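Local coordinates for protein acidic lectin (Psophocarpus tetragonolobus, PDB 1F9K) that binds galactosides as a dimeric, metal-containing legume lectin, and probably agglutinates cells by recognising H-antigenic glycans, at residues 140-151 against 187-198; 103-111 against 209-217. The protein carries 3 engineered substitutions. All coordinates share one frame; numbering follows the deposited sequence.

Interaction 1 of 2, residues 140-151 against 187-198; sequences IDVNSIVSSKTL and YTLSNIVDLKQE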
ATOM      1  N   ILE A 140      -6.501   2.373 -12.005  1.00 24.99           N
ATOM      2  CA  ILE A 140      -5.256   2.313 -12.761  1.00 24.99           C
ATOM      3  C   ILE A 140      -5.666   2.282 -14.227  1.00 24.99           C
ATOM      4  O   ILE A 140      -6.143   1.262 -14.721  1.00 24.99           O
ATOM      5  CB  ILE A 140      -4.453   1.057 -12.402  1.00  2.22           C
ATOM      6  CG1 ILE A 140      -4.085   1.107 -10.925  1.00  2.22           C
ATOM      7  CG2 ILE A 140      -3.195   0.956 -13.276  1.00  2.22           C
ATOM      8  CD1 ILE A 140      -3.314  -0.082 -10.460  1.00  2.22           C
ATOM      9  N   ASP A 141      -5.499   3.415 -14.902  1.00 37.21           N
ATOM     10  CA  ASP A 141      -5.883   3.533 -16.298  1.00 37.21           C
ATOM     11  C   ASP A 141      -4.699   3.342 -17.242  1.00 37.21           C
ATOM     12  O   ASP A 141      -3.745   4.133 -17.243  1.00 37.21           O
ATOM     13  CB  ASP A 141      -6.528   4.897 -16.556  1.00 17.27           C
ATOM     14  CG  ASP A 141      -7.612   5.239 -15.550  1.00 17.27           C
ATOM     15  OD1 ASP A 141      -8.327   4.331 -15.104  1.00 17.27           O
ATOM     16  OD2 ASP A 141      -7.769   6.423 -15.209  1.00 17.27           O
ATOM     17  N   VAL A 142      -4.782   2.299 -18.060  1.00 20.25           N
ATOM     18  CA  VAL A 142      -3.721   1.981 -18.991  1.00 20.25           C
ATOM     19  C   VAL A 142      -4.213   2.172 -20.418  1.00 20.25           C
ATOM     20  O   VAL A 142      -4.733   1.245 -21.030  1.00 20.25           O
ATOM     21  CB  VAL A 142      -3.272   0.526 -18.791  1.00  6.83           C
ATOM     22  CG1 VAL A 142      -2.001   0.276 -19.560  1.00  6.83           C
ATOM     23  CG2 VAL A 142      -3.089   0.233 -17.304  1.00  6.83           C
ATOM     24  N   ASN A 143      -4.046   3.378 -20.943  1.00 39.80           N
ATOM     25  CA  ASN A 143      -4.480   3.700 -22.295  1.00 39.80           C
ATOM     26  C   ASN A 143      -5.984   3.655 -22.431  1.00 39.80           C
ATOM     27  O   ASN A 143      -6.501   3.215 -23.456  1.00 39.80           O
ATOM     28  CB  ASN A 143      -3.858   2.743 -23.308  1.00 46.52           C
ATOM     29  CG  ASN A 143      -2.429   3.088 -23.617  1.00 46.52           C
ATOM     30  OD1 ASN A 143      -2.145   4.195 -24.073  1.00 46.52           O
ATOM     31  ND2 ASN A 143      -1.512   2.151 -23.367  1.00 46.52           N
ATOM     32  N   SER A 144      -6.685   4.110 -21.400  1.00 31.43           N
ATOM     33  CA  SER A 144      -8.145   4.120 -21.423  1.00 31.43           C
ATOM     34  C   SER A 144      -8.716   4.686 -20.132  1.00 31.43           C
ATOM     35  O   SER A 144      -8.109   4.527 -19.077  1.00 31.43           O
ATOM     36  CB  SER A 144      -8.672   2.695 -21.625  1.00 34.34           C
ATOM     37  OG  SER A 144     -10.083   2.642 -21.525  1.00 34.34           O
ATOM     38  N   ILE A 145      -9.860   5.360 -20.201  1.00 23.76           N
ATOM     39  CA  ILE A 145     -10.446   5.858 -18.965  1.00 23.76           C
ATOM     40  C   ILE A 145     -11.027   4.654 -18.225  1.00 23.76           C
ATOM     41  O   ILE A 145     -11.277   4.698 -17.012  1.00 23.76           O
ATOM     42  CB  ILE A 145     -11.602   6.865 -19.189  1.00 24.89           C
ATOM     43  CG1 ILE A 145     -12.423   6.467 -20.411  1.00 40.22           C
ATOM     44  CG2 ILE A 145     -11.043   8.266 -19.287  1.00 40.22           C
ATOM     45  N   VAL A 146     -11.254   3.579 -18.970  1.00 19.74           N
ATOM     46  CA  VAL A 146     -11.809   2.376 -18.375  1.00 19.74           C
ATOM     47  C   VAL A 146     -10.719   1.658 -17.598  1.00 19.74           C
ATOM     48  O   VAL A 146     -10.040   0.791 -18.130  1.00 19.74           O
ATOM     49  CB  VAL A 146     -12.387   1.430 -19.449  1.00  8.20           C
ATOM     50  CG1 VAL A 146     -13.078   0.269 -18.786  1.00  8.20           C
ATOM     51  CG2 VAL A 146     -13.380   2.165 -20.307  1.00  8.20           C
ATOM     52  N   SER A 147     -10.568   2.034 -16.336  1.00 23.22           N
ATOM     53  CA  SER A 147      -9.559   1.459 -15.463  1.00 23.22           C
ATOM     54  C   SER A 147      -9.455  -0.042 -15.645  1.00 23.22           C
ATOM     55  O   SER A 147     -10.464  -0.708 -15.829  1.00 23.22           O
ATOM     56  CB  SER A 147      -9.894   1.765 -14.000  1.00 15.49           C
ATOM     57  OG  SER A 147     -10.227   3.132 -13.802  1.00 15.49           O
ATOM     58  N   SER A 148      -8.234  -0.564 -15.598  1.00 16.41           N
ATOM     59  CA  SER A 148      -8.003  -1.990 -15.730  1.00 16.41           C
ATOM     60  C   SER A 148      -8.306  -2.616 -14.370  1.00 16.41           C
ATOM     61  O   SER A 148      -8.561  -3.813 -14.274  1.00 16.41           O
ATOM     62  CB  SER A 148      -6.555  -2.252 -16.115  1.00 53.43           C
ATOM     63  OG  SER A 148      -5.695  -1.764 -15.105  1.00 53.43           O
ATOM     64  N   LYS A 149      -8.264  -1.799 -13.323  1.00 28.69           N
ATOM     65  CA  LYS A 149      -8.579  -2.238 -11.964  1.00 28.69           C
ATOM     66  C   LYS A 149      -8.999  -1.023 -11.148  1.00 28.69           C
ATOM     67  O   LYS A 149      -8.481   0.073 -11.368  1.00 28.69           O
ATOM     68  CB  LYS A 149      -7.380  -2.914 -11.297  1.00 49.43           C
ATOM     69  CG  LYS A 149      -7.356  -4.407 -11.462  1.00 67.43           C
ATOM     70  CD  LYS A 149      -6.838  -5.096 -10.206  1.00 67.43           C
ATOM     71  CE  LYS A 149      -7.006  -6.619 -10.298  1.00 67.43           C
ATOM     72  NZ  LYS A 149      -6.650  -7.340  -9.031  1.00 67.43           N
ATOM     73  N   THR A 150      -9.950  -1.196 -10.232  1.00 17.02           N
ATOM     74  CA  THR A 150     -10.400  -0.084  -9.388  1.00 17.02           C
ATOM     75  C   THR A 150     -10.612  -0.514  -7.944  1.00 17.02           C
ATOM     76  O   THR A 150     -10.745  -1.689  -7.645  1.00 17.02           O
ATOM     77  CB  THR A 150     -11.746   0.559  -9.875  1.00  5.01           C
ATOM     78  OG1 THR A 150     -12.835  -0.342  -9.621  1.00  5.01           O
ATOM     79  CG2 THR A 150     -11.691   0.906 -11.342  1.00  5.01           C
ATOM     80  N   LEU A 151     -10.655   0.460  -7.052  1.00 18.29           N
ATOM     81  CA  LEU A 151     -10.871   0.187  -5.641  1.00 18.29           C
ATOM     82  C   LEU A 151     -11.660   1.347  -5.037  1.00 18.29           C
ATOM     83  O   LEU A 151     -11.271   2.510  -5.188  1.00 18.29           O
ATOM     84  CB  LEU A 151      -9.532   0.047  -4.922  1.00 18.77           C
ATOM     85  CG  LEU A 151      -9.659  -0.277  -3.440  1.00 18.77           C
ATOM     86  CD1 LEU A 151      -9.996  -1.725  -3.274  1.00 18.77           C
ATOM     87  CD2 LEU A 151      -8.353   0.039  -2.747  1.00 18.77           C
ATOM     88  N   TYR A 187      -5.912   2.664   1.884  1.00 19.65           N
ATOM     89  CA  TYR A 187      -6.433   2.025   0.689  1.00 19.65           C
ATOM     90  C   TYR A 187      -5.259   1.623  -0.198  1.00 19.65           C
ATOM     91  O   TYR A 187      -4.443   2.466  -0.573  1.00 19.65           O
ATOM     92  CB  TYR A 187      -7.341   2.997  -0.057  1.00 20.11           C
ATOM     93  CG  TYR A 187      -8.520   3.454   0.775  1.00 20.11           C
ATOM     94  CD1 TYR A 187      -9.638   2.643   0.958  1.00 20.11           C
ATOM     95  CD2 TYR A 187      -8.497   4.687   1.416  1.00 20.11           C
ATOM     96  CE1 TYR A 187     -10.703   3.062   1.769  1.00 20.11           C
ATOM     97  CE2 TYR A 187      -9.554   5.108   2.231  1.00 20.11           C
ATOM     98  CZ  TYR A 187     -10.648   4.298   2.407  1.00 20.11           C
ATOM     99  OH  TYR A 187     -11.661   4.723   3.242  1.00 20.11           O
ATOM    100  N   THR A 188      -5.166   0.334  -0.521  1.00 21.61           N
ATOM    101  CA  THR A 188      -4.081  -0.135  -1.373  1.00 21.61           C
ATOM    102  C   THR A 188      -4.598  -0.954  -2.562  1.00 21.61           C
ATOM    103  O   THR A 188      -5.429  -1.840  -2.406  1.00 21.61           O
ATOM    104  CB  THR A 188      -3.068  -0.949  -0.564  1.00 17.06           C
ATOM    105  OG1 THR A 188      -1.909  -1.164  -1.370  1.00 17.06           O
ATOM    106  CG2 THR A 188      -3.658  -2.293  -0.147  1.00 17.06           C
ATOM    107  N   LEU A 189      -4.097  -0.630  -3.749  1.00 34.73           N
ATOM    108  CA  LEU A 189      -4.505  -1.277  -4.992  1.00 34.73           C
ATOM    109  C   LEU A 189      -3.310  -1.482  -5.924  1.00 34.73           C
ATOM    110  O   LEU A 189      -2.553  -0.547  -6.174  1.00 34.73           O
ATOM    111  CB  LEU A 189      -5.536  -0.401  -5.695  1.00 18.61           C
ATOM    112  CG  LEU A 189      -5.992  -0.837  -7.079  1.00 18.61           C
ATOM    113  CD1 LEU A 189      -6.915  -2.038  -6.965  1.00 18.61           C
ATOM    114  CD2 LEU A 189      -6.717   0.305  -7.732  1.00 18.61           C
ATOM    115  N   SER A 190      -3.155  -2.692  -6.458  1.00 33.99           N
ATOM    116  CA  SER A 190      -2.030  -3.000  -7.345  1.00 33.99           C
ATOM    117  C   SER A 190      -2.406  -3.853  -8.554  1.00 33.99           C
ATOM    118  O   SER A 190      -3.329  -4.676  -8.505  1.00 33.99           O
ATOM    119  CB  SER A 190      -0.929  -3.745  -6.576  1.00 10.29           C
ATOM    120  OG  SER A 190      -0.857  -3.301  -5.234  1.00 28.29           O
ATOM    121  N   ASN A 191      -1.667  -3.670  -9.639  1.00 33.73           N
ATOM    122  CA  ASN A 191      -1.903  -4.449 -10.842  1.00 33.73           C
ATOM    123  C   ASN A 191      -0.607  -4.588 -11.612  1.00 33.73           C
ATOM    124  O   ASN A 191       0.413  -4.031 -11.216  1.00 33.73           O
ATOM    125  CB  ASN A 191      -2.934  -3.780 -11.734  1.00 33.55           C
ATOM    126  CG  ASN A 191      -3.441  -4.710 -12.811  1.00 33.55           C
ATOM    127  OD1 ASN A 191      -4.098  -4.288 -13.766  1.00 33.55           O
ATOM    128  ND2 ASN A 191      -3.148  -6.000 -12.653  1.00 33.55           N
ATOM    129  N   ILE A 192      -0.645  -5.334 -12.710  1.00 42.76           N
ATOM    130  CA  ILE A 192       0.545  -5.524 -13.529  1.00 42.76           C
ATOM    131  C   ILE A 192       0.538  -4.632 -14.762  1.00 42.76           C
ATOM    132  O   ILE A 192      -0.430  -4.601 -15.517  1.00 42.76           O
ATOM    133  CB  ILE A 192       0.714  -6.996 -13.965  1.00 30.89           C
ATOM    134  CG1 ILE A 192       1.354  -7.798 -12.826  1.00 30.89           C
ATOM    135  CG2 ILE A 192       1.565  -7.071 -15.220  1.00 30.89           C
ATOM    136  CD1 ILE A 192       1.672  -9.210 -13.197  1.00 30.89           C
ATOM    137  N   VAL A 193       1.642  -3.916 -14.954  1.00 32.02           N
ATOM    138  CA  VAL A 193       1.792  -3.002 -16.065  1.00 32.02           C
ATOM    139  C   VAL A 193       3.192  -3.114 -16.652  1.00 32.02           C
ATOM    140  O   VAL A 193       4.197  -3.115 -15.929  1.00 32.02           O
ATOM    141  CB  VAL A 193       1.578  -1.543 -15.613  1.00 51.93           C
ATOM    142  CG1 VAL A 193       1.560  -0.643 -16.810  1.00 51.93           C
ATOM    143  CG2 VAL A 193       0.286  -1.404 -14.843  1.00 51.93           C
ATOM    144  N   ASP A 194       3.244  -3.199 -17.974  1.00 48.14           N
ATOM    145  CA  ASP A 194       4.497  -3.298 -18.703  1.00 48.14           C
ATOM    146  C   ASP A 194       4.693  -1.960 -19.416  1.00 48.14           C
ATOM    147  O   ASP A 194       4.154  -1.745 -20.514  1.00 48.14           O
ATOM    148  CB  ASP A 194       4.389  -4.438 -19.716  1.00 59.85           C
ATOM    149  CG  ASP A 194       5.717  -4.786 -20.353  1.00 59.85           C
ATOM    150  OD1 ASP A 194       6.684  -4.013 -20.184  1.00 59.85           O
ATOM    151  OD2 ASP A 194       5.791  -5.836 -21.027  1.00 59.85           O
ATOM    152  N   LEU A 195       5.460  -1.063 -18.796  1.00 35.83           N
ATOM    153  CA  LEU A 195       5.685   0.274 -19.367  1.00 35.83           C
ATOM    154  C   LEU A 195       6.226   0.294 -20.788  1.00 35.83           C
ATOM    155  O   LEU A 195       5.831   1.131 -21.595  1.00 35.83           O
ATOM    156  CB  LEU A 195       6.604   1.104 -18.464  1.00 23.08           C
ATOM    157  CG  LEU A 195       5.946   1.605 -17.171  1.00 23.08           C
ATOM    158  CD1 LEU A 195       6.937   2.439 -16.380  1.00 23.08           C
ATOM    159  CD2 LEU A 195       4.694   2.412 -17.508  1.00 23.08           C
ATOM    160  N   LYS A 196       7.126  -0.632 -21.094  1.00 30.93           N
ATOM    161  CA  LYS A 196       7.698  -0.701 -22.431  1.00 30.93           C
ATOM    162  C   LYS A 196       6.602  -0.950 -23.457  1.00 30.93           C
ATOM    163  O   LYS A 196       6.540  -0.294 -24.490  1.00 30.93           O
ATOM    164  CB  LYS A 196       8.742  -1.814 -22.496  1.00 57.48           C
ATOM    165  N   GLN A 197       5.730  -1.902 -23.156  1.00 57.51           N
ATOM    166  CA  GLN A 197       4.652  -2.260 -24.061  1.00 57.51           C
ATOM    167  C   GLN A 197       3.604  -1.165 -24.236  1.00 57.51           C
ATOM    168  O   GLN A 197       3.160  -0.901 -25.352  1.00 57.51           O
ATOM    169  CB  GLN A 197       4.001  -3.536 -23.576  1.00 18.43           C
ATOM    170  N   GLU A 198       3.227  -0.518 -23.136  1.00 71.33           N
ATOM    171  CA  GLU A 198       2.209   0.528 -23.171  1.00 71.33           C
ATOM    172  C   GLU A 198       2.708   1.845 -23.767  1.00 71.33           C
ATOM    173  O   GLU A 198       1.924   2.701 -24.185  1.00 71.33           O
ATOM    174  CB  GLU A 198       1.677   0.755 -21.759  1.00 48.41           C
ATOM    175  CG  GLU A 198       1.098  -0.489 -21.134  1.00 48.41           C
ATOM    176  CD  GLU A 198       0.025  -1.122 -22.006  1.00 48.41           C
ATOM    177  OE1 GLU A 198      -0.858  -0.377 -22.489  1.00 48.41           O
ATOM    178  OE2 GLU A 198       0.056  -2.361 -22.204  1.00 48.41           O
TER
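Leu151 lies over Leu189, and Lys149 over Asn191, where strands 149-151 and 187-192 run antiparallel at 174° with their axes 7.6 Å apart. Strand 140-142, folded back on 149-151 as a hairpin, approaches 187-192 at 9.3 Å, in roughly the same direction. The two layers illustrate how sheets meet through side chains. Leu189 has CG anti to its backbone N (chi1 174°), which carries its branch toward the hairpin: CD1 reaches Leu151 CB at 3.9 Å, while CD2 lies 4.2 Å from Ile140 CG1. Leu151 answers from the hairpin side, its CD2 resting 3.5 Å from Thr188 O. Farther along, Ile140 CD1 slants across to Asn191 CB at 3.9 Å, and Val193 CG2 faces Ile140 CG2 and Val142 CG2. The hairpin is braced by Ser148, whose N and OG grip Ile140 O from opposite faces of its carbonyl plane. At the loop end the contact turns polar. Asn143 ND2 donates to Glu198 OE1 (2.8 Å, N-H...O angle 135°), which lies in the amide plane and accepts through its anti lone pair; Asn143 OD1 is held in turn by Ala119 N. The second subunit borders this contact, with Lys166 of that chain donating to Thr188 O and packing on Leu151. Such face-to-face layering, with a dimer partner against the back sheet, belongs to the legume lectin beta sandwich.

Interaction 2 of 2, residues 103-111 against 209-217; sequences EDGGNLGVF and LSATTGYQK. With AMG (methyl alpha-D-galactopyranoside), chain E.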
ATOM      1  N   GLU A 103      -9.494  15.226 -23.079  1.00 13.62           N
ATOM      2  CA  GLU A 103     -10.793  15.878 -23.027  1.00 13.62           C
ATOM      3  C   GLU A 103     -11.119  16.348 -21.610  1.00 13.62           C
ATOM      4  O   GLU A 103     -10.405  16.017 -20.654  1.00 13.62           O
ATOM      5  CB  GLU A 103     -11.877  14.911 -23.477  1.00 66.60           C
ATOM      6  CG  GLU A 103     -11.610  14.329 -24.824  1.00 66.60           C
ATOM      7  CD  GLU A 103     -11.497  15.391 -25.875  1.00 66.60           C
ATOM      8  OE1 GLU A 103     -12.526  16.036 -26.178  1.00 66.60           O
ATOM      9  OE2 GLU A 103     -10.375  15.580 -26.387  1.00 66.60           O
ATOM     10  N   ASP A 104     -12.208  17.112 -21.488  1.00 41.62           N
ATOM     11  CA  ASP A 104     -12.665  17.627 -20.202  1.00 41.62           C
ATOM     12  C   ASP A 104     -13.429  16.560 -19.431  1.00 41.62           C
ATOM     13  O   ASP A 104     -13.411  15.382 -19.775  1.00 41.62           O
ATOM     14  CB  ASP A 104     -13.597  18.820 -20.410  1.00 59.91           C
ATOM     15  CG  ASP A 104     -12.883  20.033 -20.948  1.00 59.91           C
ATOM     16  OD1 ASP A 104     -11.803  20.377 -20.425  1.00 59.91           O
ATOM     17  OD2 ASP A 104     -13.412  20.653 -21.886  1.00 59.91           O
ATOM     18  N   GLY A 105     -14.102  16.994 -18.378  1.00 44.76           N
ATOM     19  CA  GLY A 105     -14.909  16.100 -17.568  1.00 44.76           C
ATOM     20  C   GLY A 105     -14.393  14.705 -17.283  1.00 44.76           C
ATOM     21  O   GLY A 105     -13.273  14.534 -16.793  1.00 44.76           O
ATOM     22  N   GLY A 106     -15.230  13.713 -17.593  1.00 22.05           N
ATOM     23  CA  GLY A 106     -14.911  12.309 -17.363  1.00 22.05           C
ATOM     24  C   GLY A 106     -13.577  11.787 -17.852  1.00 22.05           C
ATOM     25  O   GLY A 106     -13.117  10.742 -17.398  1.00 22.05           O
ATOM     26  N   ASN A 107     -12.950  12.490 -18.782  1.00 12.50           N
ATOM     27  CA  ASN A 107     -11.655  12.058 -19.276  1.00 12.50           C
ATOM     28  C   ASN A 107     -10.511  12.672 -18.489  1.00 12.50           C
ATOM     29  O   ASN A 107      -9.353  12.626 -18.896  1.00 12.50           O
ATOM     30  CB  ASN A 107     -11.537  12.360 -20.757  1.00 24.91           C
ATOM     31  CG  ASN A 107     -12.421  11.454 -21.588  1.00 24.91           C
ATOM     32  OD1 ASN A 107     -12.143  10.270 -21.741  1.00 24.91           O
ATOM     33  ND2 ASN A 107     -13.499  12.003 -22.111  1.00 24.91           N
ATOM     34  N   LEU A 108     -10.860  13.238 -17.341  1.00 21.15           N
ATOM     35  CA  LEU A 108      -9.890  13.826 -16.438  1.00 21.15           C
ATOM     36  C   LEU A 108      -8.805  14.625 -17.106  1.00 21.15           C
ATOM     37  O   LEU A 108      -7.707  14.747 -16.582  1.00 21.15           O
ATOM     38  CB  LEU A 108      -9.249  12.728 -15.632  1.00  9.18           C
ATOM     39  CG  LEU A 108     -10.264  11.953 -14.820  1.00  9.18           C
ATOM     40  CD1 LEU A 108      -9.547  10.802 -14.193  1.00  9.18           C
ATOM     41  CD2 LEU A 108     -10.883  12.851 -13.764  1.00  9.18           C
ATOM     42  N   GLY A 109      -9.107  15.157 -18.275  1.00 29.86           N
ATOM     43  CA  GLY A 109      -8.133  15.958 -18.979  1.00 29.86           C
ATOM     44  C   GLY A 109      -6.931  15.170 -19.425  1.00 29.86           C
ATOM     45  O   GLY A 109      -5.891  15.740 -19.680  1.00 29.86           O
ATOM     46  N   VAL A 110      -7.070  13.856 -19.537  1.00 38.27           N
ATOM     47  CA  VAL A 110      -5.956  13.020 -19.945  1.00 38.27           C
ATOM     48  C   VAL A 110      -6.217  12.156 -21.167  1.00 38.27           C
ATOM     49  O   VAL A 110      -5.376  12.080 -22.044  1.00 38.27           O
ATOM     50  CB  VAL A 110      -5.508  12.123 -18.779  1.00  6.52           C
ATOM     51  CG1 VAL A 110      -4.539  11.039 -19.262  1.00  6.52           C
ATOM     52  CG2 VAL A 110      -4.874  13.001 -17.694  1.00  6.52           C
ATOM     53  N   PHE A 111      -7.371  11.507 -21.242  1.00 24.69           N
ATOM     54  CA  PHE A 111      -7.653  10.655 -22.393  1.00 24.69           C
ATOM     55  C   PHE A 111      -8.564  11.285 -23.430  1.00 24.69           C
ATOM     56  O   PHE A 111      -9.316  12.192 -23.125  1.00 24.69           O
ATOM     57  CB  PHE A 111      -8.248   9.328 -21.927  1.00 23.46           C
ATOM     58  CG  PHE A 111      -7.395   8.615 -20.943  1.00 23.46           C
ATOM     59  CD1 PHE A 111      -7.458   8.930 -19.603  1.00 23.46           C
ATOM     60  CD2 PHE A 111      -6.467   7.690 -21.364  1.00 23.46           C
ATOM     61  CE1 PHE A 111      -6.596   8.334 -18.685  1.00 23.46           C
ATOM     62  CE2 PHE A 111      -5.605   7.092 -20.467  1.00 23.46           C
ATOM     63  CZ  PHE A 111      -5.668   7.418 -19.117  1.00 23.46           C
ATOM     64  N   LEU A 209       0.162  15.940 -13.175  1.00 33.91           N
ATOM     65  CA  LEU A 209      -1.037  15.895 -12.351  1.00 33.91           C
ATOM     66  C   LEU A 209      -2.144  16.645 -13.095  1.00 33.91           C
ATOM     67  O   LEU A 209      -1.918  17.730 -13.618  1.00 33.91           O
ATOM     68  CB  LEU A 209      -0.771  16.574 -11.019  1.00 20.80           C
ATOM     69  CG  LEU A 209       0.157  15.795 -10.094  1.00 20.80           C
ATOM     70  CD1 LEU A 209       0.573  16.645  -8.918  1.00 20.80           C
ATOM     71  CD2 LEU A 209      -0.573  14.547  -9.595  1.00 20.80           C
ATOM     72  N   SER A 210      -3.340  16.069 -13.144  1.00 45.92           N
ATOM     73  CA  SER A 210      -4.455  16.695 -13.850  1.00 45.92           C
ATOM     74  C   SER A 210      -5.771  16.566 -13.080  1.00 45.92           C
ATOM     75  O   SER A 210      -5.938  15.650 -12.285  1.00 45.92           O
ATOM     76  CB  SER A 210      -4.598  16.059 -15.239  1.00 23.80           C
ATOM     77  OG  SER A 210      -5.682  16.621 -15.953  1.00 23.80           O
ATOM     78  N   ALA A 211      -6.693  17.496 -13.314  1.00 30.73           N
ATOM     79  CA  ALA A 211      -8.009  17.485 -12.658  1.00 30.73           C
ATOM     80  C   ALA A 211      -9.048  18.285 -13.461  1.00 30.73           C
ATOM     81  O   ALA A 211      -8.708  19.197 -14.213  1.00 30.73           O
ATOM     82  CB  ALA A 211      -7.910  18.030 -11.224  1.00  2.00           C
ATOM     83  N   THR A 212     -10.318  17.932 -13.288  1.00 16.87           N
ATOM     84  CA  THR A 212     -11.407  18.584 -14.010  1.00 16.87           C
ATOM     85  C   THR A 212     -12.708  18.696 -13.223  1.00 16.87           C
ATOM     86  O   THR A 212     -13.033  17.834 -12.420  1.00 16.87           O
ATOM     87  CB  THR A 212     -11.741  17.814 -15.284  1.00 23.18           C
ATOM     88  OG1 THR A 212     -12.099  16.465 -14.951  1.00 23.18           O
ATOM     89  CG2 THR A 212     -10.559  17.800 -16.209  1.00 23.18           C
ATOM     90  N   THR A 213     -13.460  19.760 -13.465  1.00 20.53           N
ATOM     91  CA  THR A 213     -14.746  19.924 -12.804  1.00 20.53           C
ATOM     92  C   THR A 213     -15.826  19.570 -13.823  1.00 20.53           C
ATOM     93  O   THR A 213     -15.553  19.547 -15.032  1.00 20.53           O
ATOM     94  CB  THR A 213     -14.970  21.352 -12.259  1.00 27.22           C
ATOM     95  OG1 THR A 213     -14.885  22.310 -13.321  1.00 27.22           O
ATOM     96  CG2 THR A 213     -13.945  21.657 -11.190  1.00 27.22           C
ATOM     97  N   GLY A 214     -17.037  19.305 -13.320  1.00 19.86           N
ATOM     98  CA  GLY A 214     -18.164  18.879 -14.138  1.00 19.86           C
ATOM     99  C   GLY A 214     -18.709  19.642 -15.333  1.00 19.86           C
ATOM    100  O   GLY A 214     -18.408  20.803 -15.588  1.00 19.86           O
ATOM    101  N   TYR A 215     -19.535  18.930 -16.085  1.00 21.93           N
ATOM    102  CA  TYR A 215     -20.174  19.462 -17.277  1.00 21.93           C
ATOM    103  C   TYR A 215     -21.493  20.133 -16.955  1.00 21.93           C
ATOM    104  O   TYR A 215     -22.202  20.565 -17.845  1.00 21.93           O
ATOM    105  CB  TYR A 215     -20.449  18.339 -18.280  1.00 27.29           C
ATOM    106  CG  TYR A 215     -19.495  18.267 -19.441  1.00 27.29           C
ATOM    107  CD1 TYR A 215     -18.167  17.902 -19.257  1.00 27.29           C
ATOM    108  CD2 TYR A 215     -19.949  18.472 -20.734  1.00 27.29           C
ATOM    109  CE1 TYR A 215     -17.316  17.728 -20.329  1.00 27.29           C
ATOM    110  CE2 TYR A 215     -19.110  18.302 -21.822  1.00 27.29           C
ATOM    111  CZ  TYR A 215     -17.793  17.922 -21.614  1.00 27.29           C
ATOM    112  OH  TYR A 215     -16.974  17.693 -22.696  1.00 27.29           O
ATOM    113  N   GLN A 216     -21.842  20.207 -15.686  1.00 29.67           N
ATOM    114  CA  GLN A 216     -23.097  20.828 -15.324  1.00 29.67           C
ATOM    115  C   GLN A 216     -22.825  21.808 -14.206  1.00 29.67           C
ATOM    116  O   GLN A 216     -21.879  21.639 -13.452  1.00 29.67           O
ATOM    117  CB  GLN A 216     -24.093  19.753 -14.897  1.00 50.81           C
ATOM    118  CG  GLN A 216     -23.977  18.486 -15.735  1.00 50.81           C
ATOM    119  CD  GLN A 216     -25.229  17.625 -15.708  1.00 50.81           C
ATOM    120  OE1 GLN A 216     -26.193  17.893 -16.434  1.00 50.81           O
ATOM    121  NE2 GLN A 216     -25.224  16.588 -14.869  1.00 50.81           N
ATOM    122  N   LYS A 217     -23.636  22.848 -14.105  1.00 17.94           N
ATOM    123  CA  LYS A 217     -23.416  23.825 -13.054  1.00 17.94           C
ATOM    124  C   LYS A 217     -23.431  23.154 -11.679  1.00 17.94           C
ATOM    125  O   LYS A 217     -24.280  22.303 -11.390  1.00 17.94           O
ATOM    126  CB  LYS A 217     -24.465  24.956 -13.132  1.00 13.62           C
TER
HETATM  127  C1  AMG E 301     -21.366  14.630 -17.850  1.00 20.56           C
HETATM  128  C2  AMG E 301     -19.877  14.334 -18.058  1.00 20.56           C
HETATM  129  C3  AMG E 301     -19.307  13.655 -16.791  1.00 20.56           C
HETATM  130  C4  AMG E 301     -19.608  14.497 -15.522  1.00 20.56           C
HETATM  131  C5  AMG E 301     -21.085  14.907 -15.452  1.00 20.56           C
HETATM  132  C6  AMG E 301     -21.273  15.990 -14.412  1.00 20.56           C
HETATM  133  C7  AMG E 301     -23.486  13.594 -17.448  1.00 20.56           C
HETATM  134  O1  AMG E 301     -22.082  13.436 -17.723  1.00 20.56           O
HETATM  135  O2  AMG E 301     -19.674  13.530 -19.220  1.00 20.56           O
HETATM  136  O3  AMG E 301     -17.902  13.471 -16.927  1.00 20.56           O
HETATM  137  O4  AMG E 301     -18.805  15.671 -15.479  1.00 20.56           O
HETATM  138  O5  AMG E 301     -21.521  15.475 -16.710  1.00 20.56           O
HETATM  139  O6  AMG E 301     -22.608  16.023 -13.940  1.00 20.56           O
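Thr212 and Ser210 reach the loop 103-111 through different first torsions: Thr212 OG1 sits between its backbone N and carbonyl carbon (chi1 58°), whereas Ser210 OG stands anti to its N (chi1 179°). The two hydroxyls thus meet loop carbonyls, Thr212 OG1 donating to Gly105 O at 2.9 Å and Ser210 OG to Leu108 O at 2.8 Å. Gly105 O is gripped twice, since Leu108 N binds its opposite face. The methyl of Thr212 packs against the turn, with CG2 3.7 Å from Leu108 C. Beyond the strand, Tyr215 brings its ring edge, CE1, to 3.8 Å from Gly105 N. Asp104, nearby, is tied to Arg21, Lys45 and Thr47. Methyl alpha-D-galactopyranoside is held from both segments: Gly106 N binds its O3 weakly, Tyr215 N its O4 in a long, weak bond, and Gln216 NE2 donates to O6 at 2.8 Å. Asp88 OD2 supplies another bond, and Tyr215 CB lies 3.4 Å from the ring oxygen O5. Backbone N-H groups and side chains thus share the sugar, the two backbone bonds being weak. By anchoring loop carbonyls to a strand, the two hydroxyls form a second shell that probably helps place Gly106 N for the galactoside.

Together the two contacts show one sandwich using different chemistry at different depths. Interaction 1 is partly buried and mainly apolar, joining the front and back sheets, with an Asn143-Glu198 hydrogen bond at its loop end; interaction 2 is more buried, and hydroxyl-to-carbonyl bonds fasten a loop to a strand beside the sugar pocket. Both reach the same seven-stranded sheet, and 140-151 with 187-198 is nested in the chain between the segments of interaction 2. Their centres are about 19 Å apart, yet their loops touch, as Phe111 packs against Asp141, Ser144 and Ile145. The second subunit borders interaction 1 but leaves interaction 2 untouched.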